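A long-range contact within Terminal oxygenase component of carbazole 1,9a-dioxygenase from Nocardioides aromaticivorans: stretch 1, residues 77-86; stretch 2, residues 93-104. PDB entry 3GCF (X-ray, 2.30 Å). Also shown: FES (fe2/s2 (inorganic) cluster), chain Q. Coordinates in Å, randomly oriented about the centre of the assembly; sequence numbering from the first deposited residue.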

# COMPACT_ATOMS: atom_id res chain seq x y z
N HIS A 77 18.65 15.27 16.42
CA HIS A 77 19.86 14.63 15.91
C HIS A 77 19.63 13.96 14.55
O HIS A 77 20.07 14.47 13.52
N ARG A 78 18.96 12.81 14.55
CA ARG A 78 18.70 12.11 13.29
C ARG A 78 17.20 11.90 13.02
O ARG A 78 16.81 10.96 12.34
N GLY A 79 16.39 12.79 13.58
CA GLY A 79 14.95 12.77 13.35
C GLY A 79 14.08 11.61 13.80
O GLY A 79 12.91 11.57 13.43
N VAL A 80 14.60 10.68 14.60
CA VAL A 80 13.76 9.57 15.03
C VAL A 80 12.70 10.00 16.05
O VAL A 80 12.89 10.96 16.80
N PRO A 81 11.55 9.31 16.06
CA PRO A 81 10.51 9.66 17.02
C PRO A 81 10.84 9.01 18.37
O PRO A 81 11.28 7.86 18.41
N PHE A 82 10.66 9.76 19.45
CA PHE A 82 10.94 9.24 20.78
C PHE A 82 9.97 8.11 21.10
O PHE A 82 10.31 7.17 21.83
N SER A 83 8.76 8.21 20.54
CA SER A 83 7.72 7.22 20.79
C SER A 83 8.10 5.78 20.43
O SER A 83 7.47 4.85 20.89
N LYS A 84 9.14 5.60 19.61
CA LYS A 84 9.58 4.25 19.28
C LYS A 84 9.98 3.55 20.58
O LYS A 84 9.79 2.34 20.73
N GLU A 85 10.55 4.32 21.51
CA GLU A 85 11.00 3.81 22.80
C GLU A 85 11.24 5.03 23.69
O GLU A 85 12.38 5.44 23.91
N PRO A 86 10.16 5.64 24.20
CA PRO A 86 10.24 6.82 25.05
C PRO A 86 10.98 6.58 26.36
O PRO A 86 10.71 5.61 27.07
N THR A 93 12.05 15.98 31.68
CA THR A 93 12.88 15.82 30.50
C THR A 93 12.48 14.56 29.77
O THR A 93 11.72 13.74 30.28
N VAL A 94 12.99 14.42 28.55
CA VAL A 94 12.76 13.23 27.76
C VAL A 94 14.12 12.93 27.14
O VAL A 94 14.84 13.85 26.76
N SER A 95 14.48 11.65 27.09
CA SER A 95 15.77 11.25 26.53
C SER A 95 15.55 10.38 25.31
O SER A 95 14.76 9.44 25.34
N CYS A 96 16.25 10.70 24.22
CA CYS A 96 16.12 9.92 22.99
C CYS A 96 16.74 8.55 23.23
O CYS A 96 17.80 8.44 23.84
N TRP A 97 16.08 7.51 22.73
CA TRP A 97 16.54 6.14 22.87
C TRP A 97 17.76 5.80 22.00
O TRP A 97 18.41 4.78 22.22
N TYR A 98 18.07 6.64 21.02
CA TYR A 98 19.17 6.35 20.11
C TYR A 98 20.58 6.73 20.60
O TYR A 98 21.42 5.85 20.75
N HIS A 99 20.83 8.02 20.84
CA HIS A 99 22.15 8.45 21.32
C HIS A 99 22.05 9.21 22.64
O HIS A 99 23.00 9.86 23.06
N GLY A 100 20.89 9.13 23.29
CA GLY A 100 20.72 9.80 24.57
C GLY A 100 20.53 11.31 24.61
O GLY A 100 20.63 11.90 25.69
N TRP A 101 20.29 11.96 23.48
CA TRP A 101 20.07 13.40 23.53
C TRP A 101 18.87 13.62 24.45
O TRP A 101 17.83 12.97 24.29
N THR A 102 19.01 14.52 25.42
CA THR A 102 17.96 14.78 26.39
C THR A 102 17.44 16.21 26.33
O THR A 102 18.21 17.17 26.30
N TYR A 103 16.12 16.34 26.31
CA TYR A 103 15.50 17.65 26.21
C TYR A 103 14.67 18.07 27.41
O TYR A 103 14.05 17.24 28.09
N ASP A 104 14.65 19.38 27.64
CA ASP A 104 13.89 20.00 28.72
C ASP A 104 12.47 20.16 28.17
O ASP A 104 12.27 20.83 27.16

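Three residues take the largest shares of this contact: Trp-97, His-77 and Phe-82. Together they divide it into an indole seated in a loop, a metal site and an apolar patch, and the two stretches bury 769 Å² between them.

Trp-97, which covers the most surface, points toward the other stretch with chi1 p and chi2 near -93°. Its indole slides along the turn formed by residues 80 to 85, and the one polar atom of the ring is paid for: NE1 donates to Pro-81 O at 3.0 Å, nearly straight at 165°, with the carbonyl lying at the ring edge. Around this anchor the packing is mixed, with aliphatic carbons from Val-80 and Lys-84 beside oxygens from Phe-82 and Glu-85. Val-80, an m rotamer pointing toward the indole, brings its CB to 3.6 Å from Trp-97 CZ2. Lys-84 lends the base of its chain, CB lying 3.6 Å from Trp-97 NE1, while its end leads away. Glu-85, extended with chi1 and chi2 both t, sets OE2 3.5 Å from Trp-97 CB. Water bridges the same corner twice: water 1 lies 2.8 Å from Glu-85 OE2 and 2.7 Å from Trp-97 O, and water 2 donates to Glu-85 O at 2.9 Å and to Ser-95 O at 2.7 Å.

His-77 (chi1 t) points toward stretch 2 and joins it through the iron-sulfur cluster. Its ND1 and His-99 ND1 each bind FE2 at 2.1 Å; the two nitrogens stand 3.0 Å apart because they share a metal, with no hydrogen bond between them. The edge of the His-77 ring meets the face of His-99, planes at 74°. Against Trp-101 (chi1 m) the same imidazole makes an offset stack with the six-membered ring, planes at 15°, and His-77 CB sits directly over that ring, 3.5 Å from its centroid. One histidine thus serves as ligand and packing unit at once. On the other iron, Cys-96 SG binds FE1 at 2.3 Å, also receives Tyr-98 N at 3.6 Å, and touches Val-80 CG2 at 3.7 Å.

Phe-82, in a short 3-10 segment, starts sideways, but its m rotamer carries the ring end nearer. Val-94 (chi1 p) covers one face; at the edge, Cys-96 CB lies 3.8 Å from Phe-82 CE1. Phe-82 CZ reaches Tyr-103 CE1 at 3.7 Å, the rings meeting obliquely.

The rule to read here is economy: satisfy the indole nitrogen with a loop carbonyl, let metal ligands double as packing surfaces, and fill the remaining space with apolar groups. Gly-79 and Gly-100, both at positive phi, stay out of the contact.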

# COMPACT_ATOMS: atom_id res chain seq x y z
CB HIS A 77 20.36 13.60 16.92
CG HIS A 77 21.65 12.95 16.53
ND1 HIS A 77 22.03 11.70 16.99
CD2 HIS A 77 22.67 13.38 15.75
CE1 HIS A 77 23.23 11.40 16.52
NE2 HIS A 77 23.64 12.41 15.77
CB ARG A 78 19.45 10.78 13.26
CG ARG A 78 20.96 10.93 13.41
CD ARG A 78 21.68 9.61 13.12
NE ARG A 78 21.45 9.19 11.74
CZ ARG A 78 22.42 9.02 10.84
NH1 ARG A 78 23.69 9.23 11.17
NH2 ARG A 78 22.10 8.67 9.60
CB VAL A 80 14.58 8.42 15.66
CG1 VAL A 80 15.62 7.91 14.67
CG2 VAL A 80 15.23 8.88 16.96
CB PRO A 81 9.24 9.07 16.39
CG PRO A 81 9.75 7.93 15.57
CD PRO A 81 11.02 8.49 14.96
CB PHE A 82 10.77 10.33 21.85
CG PHE A 82 11.55 11.58 21.58
CD1 PHE A 82 12.94 11.54 21.46
CD2 PHE A 82 10.91 12.81 21.48
CE1 PHE A 82 13.67 12.71 21.22
CE2 PHE A 82 11.63 13.97 21.25
CZ PHE A 82 13.01 13.92 21.12
CB SER A 83 6.41 7.63 20.09
OG SER A 83 6.60 7.87 18.70
CB LYS A 84 10.80 4.27 18.34
CG LYS A 84 10.51 4.76 16.93
CD LYS A 84 9.74 3.73 16.11
CE LYS A 84 9.50 4.24 14.69
NZ LYS A 84 9.05 3.17 13.75
CB GLU A 85 12.29 3.00 22.64
CG GLU A 85 12.83 2.39 23.93
CD GLU A 85 14.08 1.54 23.71
OE1 GLU A 85 13.96 0.40 23.22
OE2 GLU A 85 15.18 2.02 24.03
CB PRO A 86 8.77 7.20 25.25
CG PRO A 86 8.09 5.86 25.26
CD PRO A 86 8.78 5.12 24.13
CB THR A 93 14.39 15.70 30.85
OG1 THR A 93 14.62 14.45 31.53
CG2 THR A 93 14.84 16.84 31.76
CB VAL A 94 11.68 13.47 26.65
CG1 VAL A 94 12.15 14.52 25.66
CG2 VAL A 94 11.38 12.15 25.94
CB SER A 95 16.59 10.49 27.57
OG SER A 95 17.06 11.33 28.61
CB CYS A 96 16.83 10.63 21.84
SG CYS A 96 16.64 9.83 20.22
CB TRP A 97 15.42 5.17 22.47
CG TRP A 97 14.87 5.44 21.08
CD1 TRP A 97 13.80 6.23 20.76
CD2 TRP A 97 15.41 4.98 19.83
NE1 TRP A 97 13.63 6.29 19.40
CE2 TRP A 97 14.61 5.53 18.80
CE3 TRP A 97 16.49 4.16 19.48
CZ2 TRP A 97 14.85 5.28 17.44
CZ3 TRP A 97 16.74 3.91 18.13
CH2 TRP A 97 15.92 4.47 17.13
CB TYR A 98 18.88 6.98 18.75
CG TYR A 98 19.50 6.24 17.57
CD1 TYR A 98 20.04 4.96 17.71
CD2 TYR A 98 19.56 6.84 16.31
CE1 TYR A 98 20.63 4.30 16.63
CE2 TYR A 98 20.15 6.19 15.23
CZ TYR A 98 20.68 4.92 15.40
OH TYR A 98 21.28 4.29 14.33
CB HIS A 99 22.85 9.36 20.30
CG HIS A 99 22.94 8.79 18.92
ND1 HIS A 99 21.93 8.92 17.99
CD2 HIS A 99 23.92 8.08 18.31
CE1 HIS A 99 22.29 8.32 16.87
NE2 HIS A 99 23.49 7.80 17.03
CB TRP A 101 19.81 13.96 22.13
CG TRP A 101 21.05 14.12 21.30
CD1 TRP A 101 22.18 13.34 21.36
CD2 TRP A 101 21.27 15.07 20.25
NE1 TRP A 101 23.09 13.75 20.41
CE2 TRP A 101 22.56 14.80 19.71
CE3 TRP A 101 20.51 16.11 19.71
CZ2 TRP A 101 23.09 15.55 18.65
CZ3 TRP A 101 21.04 16.85 18.66
CH2 TRP A 101 22.32 16.57 18.14
CB THR A 102 18.49 14.46 27.80
OG1 THR A 102 19.01 13.12 27.81
CG2 THR A 102 17.39 14.57 28.85
CB TYR A 103 14.61 17.70 24.97
CG TYR A 103 15.29 17.28 23.69
CD1 TYR A 103 15.50 15.93 23.40
CD2 TYR A 103 15.73 18.22 22.76
CE1 TYR A 103 16.12 15.53 22.22
CE2 TYR A 103 16.36 17.83 21.58
CZ TYR A 103 16.55 16.48 21.32
OH TYR A 103 17.16 16.09 20.15
CB ASP A 104 14.48 21.37 29.05
CG ASP A 104 13.76 22.07 30.19
OD1 ASP A 104 12.52 22.19 30.14
OD2 ASP A 104 14.45 22.51 31.13
FE1 FES Q . 18.10 11.01 18.98
FE2 FES Q . 20.59 10.53 18.02
S1 FES Q . 20.06 11.14 20.07
S2 FES Q . 18.57 10.44 16.89
O HOH W 1 17.72 3.12 24.22
O HOH W 2 13.16 8.25 23.57